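Local coordinates for protein putative HAD-hydrolase YfnB (Bacillus subtilis, PDB 3ED5) that is a putative hydrolase of the haloacid dehalogenase-like superfamily that probably removes phosphate from nucleotides as a 5'-nucleotidase, at residues 8-13 / 178-183; 109-114 / 224-229; 121-126 / 143-148; 199-204 / 218-223. All coordinates share one frame; numbering follows the deposited sequence.

Contact 1: residues 8-13 / 178-183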
# COMPACT_ATOMS: atom_id res chain seq x y z
N ARG A 8 12.18 -6.31 -16.50
CA ARG A 8 11.22 -5.90 -17.52
C ARG A 8 9.89 -5.45 -16.92
O ARG A 8 9.19 -4.64 -17.53
CB ARG A 8 10.97 -7.05 -18.48
CG ARG A 8 12.19 -7.32 -19.36
CD ARG A 8 11.83 -8.15 -20.58
NE ARG A 8 11.47 -9.53 -20.23
CZ ARG A 8 12.35 -10.52 -20.14
NH1 ARG A 8 13.64 -10.30 -20.36
NH2 ARG A 8 11.93 -11.75 -19.84
N THR A 9 9.57 -5.98 -15.74
CA THR A 9 8.24 -5.87 -15.16
C THR A 9 8.42 -5.34 -13.75
O THR A 9 9.13 -5.96 -12.95
CB THR A 9 7.61 -7.26 -15.09
OG1 THR A 9 7.62 -7.84 -16.41
CG2 THR A 9 6.15 -7.18 -14.57
N LEU A 10 7.75 -4.22 -13.43
CA LEU A 10 7.82 -3.63 -12.08
C LEU A 10 6.44 -3.68 -11.44
O LEU A 10 5.46 -3.24 -12.06
CB LEU A 10 8.33 -2.16 -12.11
CG LEU A 10 9.62 -2.00 -12.95
CD1 LEU A 10 10.02 -0.52 -13.03
CD2 LEU A 10 10.77 -2.85 -12.39
N LEU A 11 6.36 -4.25 -10.24
CA LEU A 11 5.12 -4.31 -9.49
C LEU A 11 5.22 -3.30 -8.34
O LEU A 11 6.11 -3.41 -7.49
CB LEU A 11 4.89 -5.71 -8.92
CG LEU A 11 5.11 -6.92 -9.88
CD1 LEU A 11 4.80 -8.22 -9.13
CD2 LEU A 11 4.24 -6.83 -11.13
N PHE A 12 4.32 -2.34 -8.33
CA PHE A 12 4.38 -1.30 -7.31
C PHE A 12 3.21 -1.45 -6.35
O PHE A 12 2.06 -1.54 -6.75
CB PHE A 12 4.26 0.10 -7.95
CG PHE A 12 5.54 0.65 -8.49
CD1 PHE A 12 6.40 1.40 -7.70
CD2 PHE A 12 5.88 0.42 -9.83
CE1 PHE A 12 7.63 1.89 -8.23
CE2 PHE A 12 7.08 0.93 -10.38
CZ PHE A 12 7.94 1.66 -9.58
N ASP A 13 3.53 -1.43 -5.07
CA ASP A 13 2.56 -1.15 -4.03
C ASP A 13 2.09 0.32 -4.18
O ASP A 13 2.77 1.14 -4.79
CB ASP A 13 3.22 -1.40 -2.67
CG ASP A 13 2.34 -0.99 -1.50
OD1 ASP A 13 1.29 -1.64 -1.25
OD2 ASP A 13 2.73 -0.03 -0.83
N HIS A 178 12.89 -11.46 -14.13
CA HIS A 178 12.92 -10.11 -14.71
C HIS A 178 11.86 -9.21 -14.12
O HIS A 178 11.45 -8.22 -14.75
CB HIS A 178 12.74 -10.20 -16.21
CG HIS A 178 13.80 -11.01 -16.87
ND1 HIS A 178 15.03 -10.48 -17.23
CD2 HIS A 178 13.85 -12.33 -17.17
CE1 HIS A 178 15.77 -11.44 -17.76
NE2 HIS A 178 15.09 -12.57 -17.73
N THR A 179 11.42 -9.56 -12.92
CA THR A 179 10.40 -8.81 -12.22
C THR A 179 10.90 -8.30 -10.87
O THR A 179 11.56 -9.03 -10.12
CB THR A 179 9.15 -9.69 -12.00
OG1 THR A 179 8.67 -10.16 -13.26
CG2 THR A 179 8.01 -8.91 -11.26
N LEU A 180 10.54 -7.05 -10.54
CA LEU A 180 10.89 -6.45 -9.26
C LEU A 180 9.60 -5.99 -8.59
O LEU A 180 8.76 -5.33 -9.25
CB LEU A 180 11.80 -5.23 -9.50
CG LEU A 180 12.24 -4.49 -8.20
CD1 LEU A 180 13.17 -5.35 -7.32
CD2 LEU A 180 12.98 -3.19 -8.59
N ILE A 181 9.45 -6.26 -7.29
CA ILE A 181 8.36 -5.63 -6.55
C ILE A 181 8.94 -4.51 -5.66
O ILE A 181 9.95 -4.71 -4.99
CB ILE A 181 7.51 -6.63 -5.72
CG1 ILE A 181 6.40 -5.87 -4.95
CG2 ILE A 181 8.39 -7.47 -4.76
CD1 ILE A 181 5.33 -6.83 -4.28
N ILE A 182 8.27 -3.36 -5.68
CA ILE A 182 8.71 -2.18 -4.91
C ILE A 182 7.59 -1.80 -3.95
O ILE A 182 6.45 -1.57 -4.37
CB ILE A 182 8.93 -0.98 -5.87
CG1 ILE A 182 9.94 -1.32 -6.99
CG2 ILE A 182 9.43 0.27 -5.06
CD1 ILE A 182 9.29 -1.78 -8.30
N GLY A 183 7.89 -1.75 -2.67
CA GLY A 183 6.86 -1.37 -1.68
C GLY A 183 7.46 -1.05 -0.34
O GLY A 183 8.66 -1.32 -0.07

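Contact 2: residues 109-114 / 224-229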
# COMPACT_ATOMS: atom_id res chain seq x y z
N PHE A 109 5.45 11.04 -9.42
CA PHE A 109 4.87 11.24 -10.76
C PHE A 109 5.97 11.19 -11.83
O PHE A 109 5.83 10.48 -12.85
CB PHE A 109 4.06 12.54 -10.87
CG PHE A 109 3.33 12.68 -12.15
CD1 PHE A 109 2.01 12.26 -12.25
CD2 PHE A 109 3.97 13.21 -13.29
CE1 PHE A 109 1.30 12.36 -13.45
CE2 PHE A 109 3.27 13.30 -14.50
CZ PHE A 109 1.93 12.90 -14.56
N ASP A 110 7.05 11.93 -11.61
CA ASP A 110 8.14 11.95 -12.59
C ASP A 110 8.78 10.56 -12.75
O ASP A 110 9.10 10.13 -13.90
CB ASP A 110 9.19 12.99 -12.22
CG ASP A 110 8.67 14.42 -12.33
OD1 ASP A 110 7.62 14.66 -12.99
OD2 ASP A 110 9.32 15.32 -11.74
N LEU A 111 8.95 9.87 -11.63
CA LEU A 111 9.52 8.50 -11.65
C LEU A 111 8.65 7.57 -12.48
O LEU A 111 9.11 6.95 -13.45
CB LEU A 111 9.71 7.92 -10.24
CG LEU A 111 10.14 6.44 -10.32
CD1 LEU A 111 11.68 6.41 -10.53
CD2 LEU A 111 9.70 5.59 -9.20
N ILE A 112 7.37 7.47 -12.13
CA ILE A 112 6.46 6.58 -12.86
C ILE A 112 6.38 6.93 -14.37
O ILE A 112 6.41 6.04 -15.22
CB ILE A 112 5.07 6.57 -12.18
CG1 ILE A 112 5.17 5.91 -10.78
CG2 ILE A 112 3.98 5.92 -13.05
CD1 ILE A 112 5.73 4.44 -10.81
N SER A 113 6.29 8.22 -14.69
CA SER A 113 6.25 8.66 -16.09
C SER A 113 7.50 8.21 -16.85
O SER A 113 7.42 7.72 -18.00
CB SER A 113 6.13 10.19 -16.15
OG SER A 113 6.19 10.61 -17.50
N ASN A 114 8.66 8.38 -16.23
CA ASN A 114 9.92 7.93 -16.83
C ASN A 114 9.95 6.40 -16.98
O ASN A 114 10.33 5.88 -18.03
CB ASN A 114 11.13 8.45 -16.02
CG ASN A 114 11.48 9.89 -16.35
OD1 ASN A 114 11.17 10.38 -17.44
ND2 ASN A 114 12.15 10.58 -15.41
N GLU A 224 13.71 8.16 -6.46
CA GLU A 224 14.69 8.44 -7.53
C GLU A 224 15.91 7.50 -7.44
O GLU A 224 16.62 7.33 -8.44
CB GLU A 224 15.14 9.90 -7.51
CG GLU A 224 15.84 10.32 -6.21
CD GLU A 224 16.26 11.81 -6.19
OE1 GLU A 224 15.63 12.64 -6.87
OE2 GLU A 224 17.22 12.15 -5.46
N GLU A 225 16.12 6.86 -6.29
CA GLU A 225 17.20 5.87 -6.19
C GLU A 225 16.95 4.66 -7.11
O GLU A 225 17.86 3.87 -7.34
CB GLU A 225 17.38 5.40 -4.75
CG GLU A 225 17.84 6.52 -3.80
CD GLU A 225 17.86 6.02 -2.37
OE1 GLU A 225 18.43 4.95 -2.13
OE2 GLU A 225 17.28 6.66 -1.49
N LEU A 226 15.72 4.50 -7.61
CA LEU A 226 15.42 3.42 -8.54
C LEU A 226 16.13 3.53 -9.88
O LEU A 226 16.36 2.50 -10.52
CB LEU A 226 13.93 3.26 -8.78
CG LEU A 226 13.20 2.50 -7.68
CD1 LEU A 226 11.69 2.68 -7.92
CD2 LEU A 226 13.57 1.00 -7.62
N TYR A 227 16.46 4.75 -10.31
CA TYR A 227 17.17 4.92 -11.61
C TYR A 227 18.45 4.09 -11.62
O TYR A 227 18.72 3.34 -12.58
CB TYR A 227 17.45 6.39 -11.93
CG TYR A 227 16.18 7.16 -12.17
CD1 TYR A 227 15.33 6.82 -13.22
CD2 TYR A 227 15.83 8.24 -11.35
CE1 TYR A 227 14.14 7.51 -13.45
CE2 TYR A 227 14.64 8.96 -11.57
CZ TYR A 227 13.81 8.59 -12.64
OH TYR A 227 12.63 9.25 -12.88
N HIS A 228 19.24 4.20 -10.56
CA HIS A 228 20.47 3.44 -10.50
C HIS A 228 20.25 1.94 -10.35
O HIS A 228 20.95 1.17 -10.97
CB HIS A 228 21.40 3.97 -9.39
CG HIS A 228 22.08 5.25 -9.77
ND1 HIS A 228 22.66 6.09 -8.85
CD2 HIS A 228 22.24 5.85 -10.98
CE1 HIS A 228 23.20 7.12 -9.47
NE2 HIS A 228 22.96 7.00 -10.77
N ILE A 229 19.29 1.54 -9.52
CA ILE A 229 19.01 0.10 -9.31
C ILE A 229 18.54 -0.54 -10.62
O ILE A 229 18.91 -1.70 -10.93
CB ILE A 229 17.98 -0.07 -8.17
CG1 ILE A 229 18.71 0.17 -6.82
CG2 ILE A 229 17.29 -1.44 -8.17
CD1 ILE A 229 17.74 0.44 -5.68

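Contact 3: residues 121-126 / 143-148. With FMT (formic acid), chain C.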
# COMPACT_ATOMS: atom_id res chain seq x y z
N LEU A 121 4.60 -1.59 -16.16
CA LEU A 121 4.29 -1.30 -14.76
C LEU A 121 2.94 -1.88 -14.34
O LEU A 121 1.98 -1.79 -15.09
CB LEU A 121 4.27 0.23 -14.53
CG LEU A 121 5.43 1.03 -15.11
CD1 LEU A 121 5.28 2.52 -14.79
CD2 LEU A 121 6.81 0.48 -14.64
N TYR A 122 2.88 -2.44 -13.14
CA TYR A 122 1.63 -2.96 -12.61
C TYR A 122 1.49 -2.49 -11.17
O TYR A 122 2.48 -2.23 -10.48
CB TYR A 122 1.60 -4.47 -12.56
CG TYR A 122 1.68 -5.05 -13.96
CD1 TYR A 122 0.51 -5.31 -14.67
CD2 TYR A 122 2.91 -5.28 -14.56
CE1 TYR A 122 0.56 -5.83 -15.98
CE2 TYR A 122 2.98 -5.82 -15.89
CZ TYR A 122 1.80 -6.07 -16.56
OH TYR A 122 1.81 -6.59 -17.85
N ILE A 123 0.25 -2.46 -10.71
CA ILE A 123 -0.05 -2.16 -9.30
C ILE A 123 -0.41 -3.47 -8.57
O ILE A 123 -1.14 -4.29 -9.12
CB ILE A 123 -1.25 -1.19 -9.15
CG1 ILE A 123 -0.91 0.23 -9.66
CG2 ILE A 123 -1.73 -1.15 -7.65
CD1 ILE A 123 0.15 0.95 -8.82
N VAL A 124 0.12 -3.65 -7.35
CA VAL A 124 -0.23 -4.79 -6.49
C VAL A 124 -0.63 -4.21 -5.13
O VAL A 124 0.19 -3.59 -4.44
CB VAL A 124 0.89 -5.88 -6.40
CG1 VAL A 124 1.01 -6.61 -7.80
CG2 VAL A 124 2.27 -5.28 -5.94
N THR A 125 -1.91 -4.34 -4.82
CA THR A 125 -2.42 -3.67 -3.60
C THR A 125 -3.46 -4.50 -2.84
O THR A 125 -4.28 -5.21 -3.44
CB THR A 125 -2.97 -2.23 -3.95
OG1 THR A 125 -3.36 -1.56 -2.72
CG2 THR A 125 -4.21 -2.31 -4.87
N ASN A 126 -3.43 -4.38 -1.49
CA ASN A 126 -4.47 -4.96 -0.62
C ASN A 126 -5.55 -3.91 -0.28
O ASN A 126 -6.54 -4.22 0.39
CB ASN A 126 -3.86 -5.40 0.72
CG ASN A 126 -3.16 -6.72 0.64
OD1 ASN A 126 -3.18 -7.40 -0.40
ND2 ASN A 126 -2.52 -7.11 1.73
N PRO A 143 -3.06 6.06 -15.63
CA PRO A 143 -2.82 5.58 -17.00
C PRO A 143 -1.45 4.94 -17.27
O PRO A 143 -1.26 4.31 -18.34
CB PRO A 143 -2.97 6.86 -17.85
CG PRO A 143 -3.66 7.83 -16.96
CD PRO A 143 -3.16 7.53 -15.60
N PHE A 144 -0.50 5.12 -16.35
CA PHE A 144 0.86 4.64 -16.58
C PHE A 144 1.00 3.14 -16.32
O PHE A 144 2.03 2.56 -16.64
CB PHE A 144 1.87 5.41 -15.69
CG PHE A 144 1.98 6.87 -16.02
CD1 PHE A 144 2.65 7.30 -17.17
CD2 PHE A 144 1.43 7.82 -15.18
CE1 PHE A 144 2.77 8.66 -17.48
CE2 PHE A 144 1.53 9.19 -15.49
CZ PHE A 144 2.21 9.62 -16.64
N PHE A 145 -0.03 2.54 -15.73
CA PHE A 145 -0.01 1.09 -15.36
C PHE A 145 -0.79 0.23 -16.32
O PHE A 145 -1.91 0.56 -16.74
CB PHE A 145 -0.53 0.93 -13.93
CG PHE A 145 0.33 1.63 -12.93
CD1 PHE A 145 1.46 1.00 -12.40
CD2 PHE A 145 0.07 2.97 -12.58
CE1 PHE A 145 2.31 1.67 -11.49
CE2 PHE A 145 0.91 3.66 -11.63
CZ PHE A 145 2.04 3.01 -11.11
N LYS A 146 -0.16 -0.87 -16.73
CA LYS A 146 -0.77 -1.85 -17.61
C LYS A 146 -1.96 -2.56 -16.98
O LYS A 146 -2.93 -2.88 -17.67
CB LYS A 146 0.26 -2.88 -18.01
CG LYS A 146 1.42 -2.32 -18.81
CD LYS A 146 1.24 -2.51 -20.27
CE LYS A 146 1.98 -3.75 -20.77
NZ LYS A 146 1.43 -5.02 -20.16
N ASP A 147 -1.89 -2.82 -15.68
CA ASP A 147 -3.00 -3.43 -14.94
C ASP A 147 -2.86 -3.13 -13.43
O ASP A 147 -1.79 -2.70 -12.96
CB ASP A 147 -3.07 -4.94 -15.20
CG ASP A 147 -4.48 -5.50 -15.16
OD1 ASP A 147 -5.42 -4.91 -14.54
OD2 ASP A 147 -4.65 -6.58 -15.76
N ILE A 148 -3.96 -3.33 -12.71
CA ILE A 148 -4.05 -3.08 -11.26
C ILE A 148 -4.64 -4.34 -10.64
O ILE A 148 -5.76 -4.74 -10.99
CB ILE A 148 -4.93 -1.84 -11.00
CG1 ILE A 148 -4.25 -0.63 -11.64
CG2 ILE A 148 -5.17 -1.61 -9.48
CD1 ILE A 148 -5.08 0.61 -11.61
C FMT C . -0.56 -3.59 0.98
O1 FMT C . -1.23 -3.15 1.90
O2 FMT C . -1.03 -3.58 -0.16
O HOH W 1 3.17 0.24 -17.86

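Contact 4: residues 199-204 / 218-223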
# COMPACT_ATOMS: atom_id res chain seq x y z
N ASP A 199 12.75 -10.60 -6.79
CA ASP A 199 13.58 -9.56 -6.19
C ASP A 199 12.65 -8.50 -5.59
O ASP A 199 11.56 -8.24 -6.14
CB ASP A 199 14.52 -8.92 -7.23
CG ASP A 199 15.67 -9.84 -7.64
OD1 ASP A 199 15.79 -10.92 -7.03
OD2 ASP A 199 16.44 -9.47 -8.54
N THR A 200 13.06 -7.91 -4.48
CA THR A 200 12.26 -6.91 -3.76
C THR A 200 13.03 -5.61 -3.48
O THR A 200 14.25 -5.63 -3.22
CB THR A 200 11.84 -7.47 -2.37
OG1 THR A 200 12.99 -7.97 -1.70
CG2 THR A 200 10.82 -8.63 -2.51
N CYS A 201 12.30 -4.50 -3.50
CA CYS A 201 12.87 -3.17 -3.17
C CYS A 201 12.02 -2.52 -2.07
O CYS A 201 10.87 -2.20 -2.29
CB CYS A 201 12.91 -2.30 -4.43
SG CYS A 201 13.64 -0.67 -4.09
N TRP A 202 12.62 -2.37 -0.90
CA TRP A 202 11.96 -1.81 0.27
C TRP A 202 12.10 -0.29 0.29
O TRP A 202 13.21 0.23 0.42
CB TRP A 202 12.59 -2.42 1.54
CG TRP A 202 11.86 -2.03 2.81
CD1 TRP A 202 10.54 -1.71 2.93
CD2 TRP A 202 12.42 -1.99 4.13
NE1 TRP A 202 10.24 -1.44 4.26
CE2 TRP A 202 11.37 -1.62 5.01
CE3 TRP A 202 13.70 -2.23 4.66
CZ2 TRP A 202 11.57 -1.47 6.39
CZ3 TRP A 202 13.90 -2.10 6.03
CH2 TRP A 202 12.84 -1.70 6.89
N MSE A 203 10.96 0.39 0.16
CA MSE A 203 10.87 1.84 0.32
C MSE A 203 10.86 2.13 1.82
O MSE A 203 9.90 1.79 2.52
CB MSE A 203 9.60 2.32 -0.39
CG MSE A 203 9.30 3.78 -0.23
SE MSE A 203 10.68 4.93 -0.98
CE MSE A 203 9.77 6.66 -0.72
N ASN A 204 11.94 2.71 2.33
CA ASN A 204 12.07 2.95 3.78
C ASN A 204 12.69 4.33 4.05
O ASN A 204 13.80 4.45 4.59
CB ASN A 204 12.92 1.84 4.40
CG ASN A 204 12.94 1.89 5.93
OD1 ASN A 204 12.05 2.47 6.56
ND2 ASN A 204 13.98 1.34 6.53
N TYR A 218 16.87 -4.89 -2.28
CA TYR A 218 17.33 -3.49 -2.19
C TYR A 218 16.53 -2.75 -1.14
O TYR A 218 15.40 -3.11 -0.86
CB TYR A 218 17.08 -2.74 -3.50
CG TYR A 218 17.46 -3.52 -4.73
CD1 TYR A 218 18.78 -3.53 -5.18
CD2 TYR A 218 16.49 -4.23 -5.45
CE1 TYR A 218 19.16 -4.25 -6.31
CE2 TYR A 218 16.85 -4.94 -6.60
CZ TYR A 218 18.19 -4.95 -7.02
OH TYR A 218 18.59 -5.65 -8.14
N GLU A 219 17.13 -1.69 -0.61
CA GLU A 219 16.45 -0.79 0.33
C GLU A 219 16.81 0.65 -0.08
O GLU A 219 18.01 0.97 -0.22
CB GLU A 219 16.94 -1.07 1.74
CG GLU A 219 16.26 -0.11 2.75
CD GLU A 219 16.75 -0.32 4.17
OE1 GLU A 219 17.51 -1.29 4.45
OE2 GLU A 219 16.36 0.51 5.02
N ILE A 220 15.80 1.51 -0.24
CA ILE A 220 16.02 2.91 -0.65
C ILE A 220 15.25 3.86 0.26
O ILE A 220 14.32 3.43 0.93
CB ILE A 220 15.60 3.16 -2.08
CG1 ILE A 220 14.10 2.91 -2.28
CG2 ILE A 220 16.35 2.19 -3.00
CD1 ILE A 220 13.64 3.06 -3.82
N ARG A 221 15.63 5.13 0.23
CA ARG A 221 14.85 6.17 0.94
C ARG A 221 13.99 6.99 -0.02
O ARG A 221 12.90 7.41 0.34
CB ARG A 221 15.77 7.07 1.75
CG ARG A 221 16.45 6.31 2.89
CD ARG A 221 17.44 7.22 3.58
NE ARG A 221 16.76 8.21 4.39
CZ ARG A 221 17.37 9.25 4.97
NH1 ARG A 221 18.68 9.44 4.81
NH2 ARG A 221 16.65 10.09 5.69
N LYS A 222 14.46 7.21 -1.24
CA LYS A 222 13.71 8.04 -2.17
C LYS A 222 13.48 7.27 -3.44
O LYS A 222 14.35 6.49 -3.86
CB LYS A 222 14.45 9.32 -2.51
CG LYS A 222 14.67 10.25 -1.31
CD LYS A 222 15.20 11.62 -1.71
CE LYS A 222 16.58 11.55 -2.36
NZ LYS A 222 17.26 12.90 -2.33
N LEU A 223 12.34 7.50 -4.07
CA LEU A 223 12.02 6.81 -5.31
C LEU A 223 13.07 6.99 -6.42
O LEU A 223 13.27 6.08 -7.22
CB LEU A 223 10.64 7.23 -5.82
CG LEU A 223 9.47 6.70 -4.97
CD1 LEU A 223 8.15 7.35 -5.49
CD2 LEU A 223 9.32 5.19 -5.00
O HOH W 2 16.43 3.22 4.44

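Contact 1: residues 8-13 / 178-183
The guanidinium of Arg8 lies flat on the imidazole of His178, their centres 3.8 Å apart and the two planes 27° from parallel. NH1 sits over the centre of the ring, while NH2 comes within 3.3 Å of His178 CD2. A bend at chi3 (-69°) places NE, and chi4 (-89°) then brings CZ to His178 CG. Next to the stack, on the backbone, His178 O accepts two bonds, from Arg8 N at 2.7 Å and from Thr9 N. Strands 9-12 and 179-183 then run parallel: Leu180 N bonds to Thr9 O, Leu11 N to Leu180 O, Ile182 N to Leu11 O and Asp13 N to Ile182 O. On the face that carries Leu10 and Phe12, Ile182 CD1 stands over the centre of the Phe12 ring, 4.0 Å from its centroid, and also meets Leu10 CB at 3.9 Å. On the other face Leu11 CG rests on Thr179 CG2 at 3.8 Å. Further out, Arg6 O takes a hydrogen bond from His178 ND1 and so fixes how the ring is turned, and Ser175 O is bonded to Thr179 OG1. An alanine in place of His178 would probably leave the Arg8 guanidinium without the surface it lies on and free to swing into solvent. Asp13 is by similarity the nucleophile; in the conformer given, OD1 forms a salt bridge with Lys158 and OD2 a hydrogen bond with Thr17. The chemistry is thus divided: a cation on a ring, a buried apolar middle, and a backbone bond that helps fix the probable nucleophile, as in HAD hydrolases.

Contact 2: residues 109-114 / 224-229
Tyr227 and Leu111 run antiparallel past one another, the leucine laying one methyl over a face of the phenol ring. CD1 of Leu111 stands 3.7 Å above the ring plane, offset toward the rim, in a CH-pi contact 4.1 Å from the centroid of the Tyr227 ring; its nearest ring atom is CZ. Asn114, one turn further along the same helix, meets the tyrosine at about a right angle, with amide and ring planes 62° apart. Its ND2 gives Tyr227 OH a nearly straight hydrogen bond of 2.9 Å, and the hydroxyl lies in the plane of the amide. The other methyl of Leu111 serves a second partner: CD2 touches Leu226 CD1 at 3.8 Å, the two leucines crossing at about a right angle. In Leu111, chi1 (173°) puts CG anti to the backbone N, and chi2 (84°) turns the two methyls to separate partners. Helices 108-116 and 226-230 belong to the layer that covers one face of the parallel sheet in this Rossmann-like HAD core. Leu226 also reaches down to Phe12 and Ile220 on strands of that sheet, while Ile112 packs on Phe12 from the neighbouring helix. Near the chain's end, Asn234 touches both Asn114 and Tyr227.

Contact 3: residues 121-126 / 143-148
Tyr122 and Lys146 meet through a strongly folded lysine chain, bent at chi2 (-97°), chi3 (-97°) and chi4, which brings NZ to the phenol oxygen. There Lys146 NZ donates a hydrogen bond of 2.8 Å to Tyr122 OH, and the lysine CB lies 3.6 Å from Tyr122 CE1. Asp147 CB comes up to the edge of the same ring, in its plane, 3.6 Å from CD1 of Tyr122. A phenylalanine in place of Tyr122 would probably leave the Lys146 ammonium without this acceptor and its folded chain freer to turn. On the other face of the strand Ile123, whose CD1 is placed by a chi2 of -67°, lays that methyl over one face of the Phe145 ring, 3.6 Å from the centroid, while Leu121 CB touches Phe145 CD1. The segments are joined as parallel neighbours in a beta-alpha-beta crossover: strand 120-125 leads through helix 129-138 into strand 147-150, an outermost strand of the sheet. Lys146 N bonds to Leu121 O, and Ile123 N to Asp147 O at 3.0 Å. Just before the second strand, a water accepts from Leu121 N and donates to Phe144 O, bridging the two backbones. Ile123 and Ile148 extend together from the same face, with their CG2 atoms 3.9 Å apart, and both pack against Leu136 of helix 129-138. Past the strand end, Asn126 N gives a hydrogen bond of 2.9 Å to O2 of a bound formic acid molecule, probably from the crystallisation liquor, and Asn126 ND2 is bonded to Lys158 O.

Contact 4: residues 199-204 / 218-223
Tyr218 opens the second strand against Thr200 and Cys201: its N bonds to Thr200 O, its O accepts from Trp202 N, and ring atom CD2 comes within 3.5 Å of Thr200 O. The phenol oxygen is hydrogen-bonded to Tyr7, which also bonds to Asp199. Glu219 follows on the opposite face, its side chain flanking that of Trp202, with CD 3.6 Å from Trp202 CE3. CG anti to the backbone N (chi1 179°) begins an extended chain that brings the carboxylate beside Trp202 CE3 and CZ3, its plane 40° from the ring. There OE2 accepts a 2.9 Å hydrogen bond from Asn204 ND2; the donor approaches from above the carboxylate plane, whereas the oxygen lies close to the amide plane. A water donates both to Glu219 OE2 and to Asn204 O, giving the pair a second bridge, and Trp202 NE1 bonds to Asp184 O. Ile220 returns to the face of Tyr218, where CD1 touches Cys201 SG at 3.7 Å. Its N bonds to Trp202 O and its O accepts from Asn204 N at 2.9 Å. At Arg221 the chain leaves the strand: CG lies 3.7 Å from Asn204 O, and NE is bonded to Pro205 O. Selenomethionine Met203, modelled in two conformers, reaches toward this turn in the one given here. Leu223 closes the segment, its CD2 4.3 Å from Met203 SE. Parallel strands 199-203 and 218-220 are joined by a connection without a helix, and 218-220 is an outermost strand, within this chain, of the parallel sheet of the HAD fold.

From the N terminus, strand 9-12 enters first and waits for 179-183: contact 1 closes a loop of 164 residues that contains all of contact 3. Helix 108-116 leads directly into strand 120-125, where contact 3 closes the short beta-alpha-beta unit to 147-150. After contact 1 is complete, contact 4 closes in series, bringing 199-203 beside 218-220. Contact 2 closes last, when helix 226-230 returns to 108-116; its loop encloses contacts 3 and 4 and crosses that of contact 1. Contacts 3, 1 and 4 bind neighbouring strands across one sheet, and contact 2 joins two helices over it, meeting Phe12 of contact 1 through Ile112 and Leu226.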